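Long-range contact in putative uncharacterized protein (PDB 4GNX), which binds single-stranded DNA, probably as the large, multi-OB-fold subunit of the fungal replication protein A complex: residues C[160-165]-C[176-181]. Numbering follows the deposited sequence.
With nucleotides of chain G.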
ATOM      1  N   VAL C 160      -9.088  12.087 -20.728  1.00 89.49           N
ATOM      2  CA  VAL C 160      -8.461  13.059 -19.817  1.00 86.33           C
ATOM      3  C   VAL C 160      -7.626  14.121 -20.535  1.00 84.50           C
ATOM      4  O   VAL C 160      -6.768  13.794 -21.358  1.00 85.46           O
ATOM      5  CB  VAL C 160      -7.554  12.388 -18.759  1.00 85.13           C
ATOM      6  CG1 VAL C 160      -7.313  13.347 -17.603  1.00 82.76           C
ATOM      7  CG2 VAL C 160      -8.147  11.083 -18.243  1.00 86.92           C
ATOM      8  N   GLN C 161      -7.871  15.386 -20.203  1.00 82.98           N
ATOM      9  CA  GLN C 161      -7.030  16.489 -20.692  1.00 82.65           C
ATOM     10  C   GLN C 161      -5.739  16.596 -19.888  1.00 77.37           C
ATOM     11  O   GLN C 161      -5.756  16.515 -18.661  1.00 75.58           O
ATOM     12  CB  GLN C 161      -7.774  17.833 -20.653  1.00 85.64           C
ATOM     13  CG  GLN C 161      -8.569  18.161 -21.912  1.00 90.16           C
ATOM     14  CD  GLN C 161      -9.922  17.460 -21.978  1.00 94.05           C
ATOM     15  OE1 GLN C 161     -10.550  17.174 -20.950  1.00 94.54           O
ATOM     16  NE2 GLN C 161     -10.382  17.188 -23.197  1.00 96.73           N
ATOM     17  N   LYS C 162      -4.629  16.812 -20.586  1.00 74.78           N
ATOM     18  CA  LYS C 162      -3.315  16.794 -19.965  1.00 70.60           C
ATOM     19  C   LYS C 162      -2.414  17.831 -20.627  1.00 68.82           C
ATOM     20  O   LYS C 162      -2.515  18.041 -21.828  1.00 70.21           O
ATOM     21  CB  LYS C 162      -2.717  15.399 -20.135  1.00 71.23           C
ATOM     22  CG  LYS C 162      -1.517  15.125 -19.262  1.00 69.79           C
ATOM     23  CD  LYS C 162      -0.513  14.225 -19.949  1.00 71.07           C
ATOM     24  CE  LYS C 162       0.876  14.552 -19.433  1.00 70.88           C
ATOM     25  NZ  LYS C 162       1.902  13.627 -19.972  1.00 74.60           N
ATOM     26  N   ARG C 163      -1.548  18.481 -19.852  1.00 65.84           N
ATOM     27  CA  ARG C 163      -0.512  19.345 -20.428  1.00 66.54           C
ATOM     28  C   ARG C 163       0.736  19.408 -19.547  1.00 64.94           C
ATOM     29  O   ARG C 163       0.649  19.268 -18.331  1.00 62.41           O
ATOM     30  CB  ARG C 163      -1.052  20.748 -20.739  1.00 67.18           C
ATOM     31  CG  ARG C 163       0.027  21.758 -21.096  1.00 68.46           C
ATOM     32  CD  ARG C 163      -0.539  23.109 -21.495  1.00 70.43           C
ATOM     33  NE  ARG C 163      -0.876  23.127 -22.916  1.00 74.15           N
ATOM     34  CZ  ARG C 163      -2.081  23.392 -23.397  1.00 74.99           C
ATOM     35  NH1 ARG C 163      -3.078  23.690 -22.569  1.00 73.87           N
ATOM     36  NH2 ARG C 163      -2.284  23.368 -24.708  1.00 76.94           N
ATOM     37  N   GLU C 164       1.892  19.623 -20.178  1.00 66.37           N
ATOM     38  CA  GLU C 164       3.173  19.615 -19.482  1.00 65.39           C
ATOM     39  C   GLU C 164       3.894  20.946 -19.535  1.00 65.25           C
ATOM     40  O   GLU C 164       3.990  21.562 -20.590  1.00 68.11           O
ATOM     41  CB  GLU C 164       4.072  18.511 -20.028  1.00 67.84           C
ATOM     42  CG  GLU C 164       3.650  17.144 -19.529  1.00 69.18           C
ATOM     43  CD  GLU C 164       4.743  16.109 -19.631  1.00 72.36           C
ATOM     44  OE1 GLU C 164       5.865  16.452 -20.065  1.00 74.58           O
ATOM     45  OE2 GLU C 164       4.477  14.944 -19.263  1.00 73.55           O
ATOM     46  N   LEU C 165       4.403  21.369 -18.383  1.00 62.96           N
ATOM     47  CA  LEU C 165       5.172  22.598 -18.255  1.00 63.90           C
ATOM     48  C   LEU C 165       6.597  22.257 -17.871  1.00 64.45           C
ATOM     49  O   LEU C 165       6.834  21.282 -17.161  1.00 62.91           O
ATOM     50  CB  LEU C 165       4.597  23.498 -17.153  1.00 62.88           C
ATOM     51  CG  LEU C 165       3.108  23.529 -16.792  1.00 61.61           C
ATOM     52  CD1 LEU C 165       2.907  24.417 -15.582  1.00 61.31           C
ATOM     53  CD2 LEU C 165       2.242  24.001 -17.945  1.00 62.90           C
ATOM     54  N   LYS C 176       9.689  18.444 -15.389  1.00 71.57           N
ATOM     55  CA  LYS C 176       8.372  18.465 -16.022  1.00 70.33           C
ATOM     56  C   LYS C 176       7.245  18.442 -14.970  1.00 67.62           C
ATOM     57  O   LYS C 176       7.350  17.775 -13.934  1.00 67.86           O
ATOM     58  CB  LYS C 176       8.213  17.307 -17.018  1.00 72.28           C
ATOM     59  CG  LYS C 176       9.001  17.406 -18.324  1.00 75.32           C
ATOM     60  CD  LYS C 176      10.198  16.461 -18.325  1.00 79.55           C
ATOM     61  CE  LYS C 176      10.422  15.779 -19.678  1.00 83.20           C
ATOM     62  NZ  LYS C 176      11.135  16.640 -20.658  1.00 85.88           N
ATOM     63  N   LEU C 177       6.179  19.197 -15.230  1.00 65.28           N
ATOM     64  CA  LEU C 177       4.988  19.162 -14.390  1.00 62.06           C
ATOM     65  C   LEU C 177       3.732  19.025 -15.244  1.00 61.84           C
ATOM     66  O   LEU C 177       3.537  19.777 -16.203  1.00 62.37           O
ATOM     67  CB  LEU C 177       4.897  20.410 -13.518  1.00 61.36           C
ATOM     68  CG  LEU C 177       3.768  20.455 -12.470  1.00 60.04           C
ATOM     69  CD1 LEU C 177       4.208  21.291 -11.276  1.00 60.61           C
ATOM     70  CD2 LEU C 177       2.438  20.968 -13.017  1.00 58.69           C
ATOM     71  N   THR C 178       2.877  18.072 -14.886  1.00 60.90           N
ATOM     72  CA  THR C 178       1.625  17.851 -15.614  1.00 61.47           C
ATOM     73  C   THR C 178       0.443  18.623 -15.000  1.00 60.41           C
ATOM     74  O   THR C 178       0.257  18.603 -13.779  1.00 60.08           O
ATOM     75  CB  THR C 178       1.301  16.339 -15.706  1.00 62.37           C
ATOM     76  OG1 THR C 178       2.189  15.707 -16.642  1.00 64.86           O
ATOM     77  CG2 THR C 178      -0.130  16.098 -16.133  1.00 61.65           C
ATOM     78  N   LEU C 179      -0.325  19.312 -15.847  1.00 60.37           N
ATOM     79  CA  LEU C 179      -1.637  19.840 -15.470  1.00 60.35           C
ATOM     80  C   LEU C 179      -2.696  18.909 -15.996  1.00 61.96           C
ATOM     81  O   LEU C 179      -2.550  18.350 -17.080  1.00 64.67           O
ATOM     82  CB  LEU C 179      -1.902  21.219 -16.073  1.00 61.25           C
ATOM     83  CG  LEU C 179      -0.878  22.342 -15.909  1.00 62.19           C
ATOM     84  CD1 LEU C 179      -1.399  23.620 -16.541  1.00 62.91           C
ATOM     85  CD2 LEU C 179      -0.535  22.567 -14.448  1.00 61.52           C
ATOM     86  N   TRP C 180      -3.777  18.763 -15.245  1.00 62.19           N
ATOM     87  CA  TRP C 180      -4.887  17.944 -15.675  1.00 63.83           C
ATOM     88  C   TRP C 180      -6.100  18.781 -15.914  1.00 66.39           C
ATOM     89  O   TRP C 180      -6.142  19.948 -15.519  1.00 66.89           O
ATOM     90  CB  TRP C 180      -5.202  16.910 -14.618  1.00 63.64           C
ATOM     91  CG  TRP C 180      -4.043  16.024 -14.228  1.00 62.81           C
ATOM     92  CD1 TRP C 180      -3.227  16.147 -13.116  1.00 61.46           C
ATOM     93  CD2 TRP C 180      -3.559  14.820 -14.924  1.00 63.83           C
ATOM     94  NE1 TRP C 180      -2.296  15.147 -13.082  1.00 61.94           N
ATOM     95  CE2 TRP C 180      -2.441  14.315 -14.133  1.00 62.79           C
ATOM     96  CE3 TRP C 180      -3.930  14.138 -16.083  1.00 65.42           C
ATOM     97  CZ2 TRP C 180      -1.730  13.184 -14.502  1.00 63.85           C
ATOM     98  CZ3 TRP C 180      -3.208  12.997 -16.441  1.00 66.40           C
ATOM     99  CH2 TRP C 180      -2.132  12.537 -15.669  1.00 65.77           C
ATOM    100  N   GLY C 181      -7.090  18.189 -16.583  1.00 68.86           N
ATOM    101  CA  GLY C 181      -8.442  18.739 -16.677  1.00 70.69           C
ATOM    102  C   GLY C 181      -8.581  20.137 -17.235  1.00 71.93           C
ATOM    103  O   GLY C 181      -7.925  20.507 -18.201  1.00 72.51           O
TER
ATOM    104  P    DT G   6      -2.943  10.031  -9.830  1.00 84.87           P
ATOM    105  OP1  DT G   6      -2.470   8.834  -9.089  1.00 89.54           O
ATOM    106  OP2  DT G   6      -2.093  11.251  -9.862  1.00 89.47           O
ATOM    107  O5'  DT G   6      -3.252   9.580 -11.328  1.00 81.58           O
ATOM    108  C5'  DT G   6      -3.819   8.283 -11.614  1.00 80.28           C
ATOM    109  C4'  DT G   6      -4.662   8.320 -12.870  1.00 78.55           C
ATOM    110  O4'  DT G   6      -5.675   9.349 -12.774  1.00 80.20           O
ATOM    111  C3'  DT G   6      -3.896   8.582 -14.166  1.00 75.50           C
ATOM    112  O3'  DT G   6      -4.289   7.626 -15.154  1.00 76.90           O
ATOM    113  C2'  DT G   6      -4.260  10.009 -14.538  1.00 73.06           C
ATOM    114  C1'  DT G   6      -5.612  10.239 -13.879  1.00 74.71           C
ATOM    115  N1   DT G   6      -5.809  11.614 -13.363  1.00 72.83           N
ATOM    116  C2   DT G   6      -6.802  12.396 -13.910  1.00 75.03           C
ATOM    117  O2   DT G   6      -7.532  12.017 -14.811  1.00 84.71           O
ATOM    118  N3   DT G   6      -6.909  13.650 -13.362  1.00 70.04           N
ATOM    119  C4   DT G   6      -6.142  14.186 -12.345  1.00 68.40           C
ATOM    120  O4   DT G   6      -6.354  15.332 -11.958  1.00 68.08           O
ATOM    121  C5   DT G   6      -5.125  13.308 -11.814  1.00 68.75           C
ATOM    122  C7   DT G   6      -4.248  13.799 -10.705  1.00 69.96           C
ATOM    123  C6   DT G   6      -5.010  12.085 -12.344  1.00 70.91           C
ATOM    124  P    DT G   7      -3.174   6.609 -15.665  1.00 78.53           P
ATOM    125  OP1  DT G   7      -3.820   5.530 -16.454  1.00 80.18           O
ATOM    126  OP2  DT G   7      -2.334   6.254 -14.491  1.00 82.34           O
ATOM    127  O5'  DT G   7      -2.334   7.542 -16.647  1.00 75.48           O
ATOM    128  C5'  DT G   7      -2.960   8.180 -17.781  1.00 70.46           C
ATOM    129  C4'  DT G   7      -1.933   8.888 -18.636  1.00 70.43           C
ATOM    130  O4'  DT G   7      -1.348   9.990 -17.908  1.00 67.98           O
ATOM    131  C3'  DT G   7      -0.755   8.036 -19.100  1.00 74.14           C
ATOM    132  O3'  DT G   7      -0.359   8.502 -20.391  1.00 82.70           O
ATOM    133  C2'  DT G   7       0.315   8.329 -18.063  1.00 68.29           C
ATOM    134  C1'  DT G   7       0.052   9.792 -17.744  1.00 62.93           C
ATOM    135  N1   DT G   7       0.408  10.242 -16.384  1.00 56.90           N
ATOM    136  C2   DT G   7       1.113  11.418 -16.272  1.00 55.35           C
ATOM    137  O2   DT G   7       1.485  12.066 -17.234  1.00 53.75           O
ATOM    138  N3   DT G   7       1.375  11.807 -14.982  1.00 57.08           N
ATOM    139  C4   DT G   7       0.995  11.162 -13.821  1.00 53.52           C
ATOM    140  O4   DT G   7       1.306  11.633 -12.731  1.00 54.92           O
ATOM    141  C5   DT G   7       0.252   9.939 -14.012  1.00 52.71           C
ATOM    142  C7   DT G   7      -0.188   9.163 -12.811  1.00 55.22           C
ATOM    143  C6   DT G   7      -0.010   9.549 -15.268  1.00 54.05           C
TER
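Residues 160-165 and 176-181 pair within the antiparallel strands 159-168 and 174-180 of a beta hairpin, with Gly181 just past the end of the second. They belong to the second of the chain's three OB domains, and one face of the pair meets single-stranded DNA. The strand axes come within 4.5 Å, at 153° between their directions. Two hydrogen-bonded pairs hold the backbones together. Arg163 N donates to Leu179 O at 3.0 Å, and Leu179 N returns to Arg163 O at 2.7 Å. Leu165 N to Leu177 O (2.8 Å) and Leu177 N to Leu165 O (2.9 Å) repeat the pattern. Gly181 N adds a bond to Gln161 O at 3.0 Å. Gly181 has a positive phi, a conformation that favours glycine.

The two faces differ sharply. Leu165, Leu177 and Leu179 lie on the one turned to the domain core. Leu165 CD2 is 3.9 Å from Leu179 CD1, and Phe187, Phe201 and Met216 pack around the three leucines. Arg163 starts on this face too, and its NE bonds to Gly146 O. The other face carries Lys162, Glu164, Thr178 and Trp180. Trp180 has the DT6 methyl C7 of chain G over one face of its ring, and its NE1 bonds to Ser215. Val160 CG1 lies 3.1 Å from O2 of DT6 of chain G. Lys162 NZ forms a salt bridge with Glu164 OE2 (3.0 Å) and a weak hydrogen bond to O2 of DT7 of chain G (3.2 Å). Glu164 OE2 and Thr178 OG1 also bond to the Ala265 backbone. The hairpin thus joins an apolar core to a DNA-binding surface, where aromatic contact and a lysine engage the thymine bases.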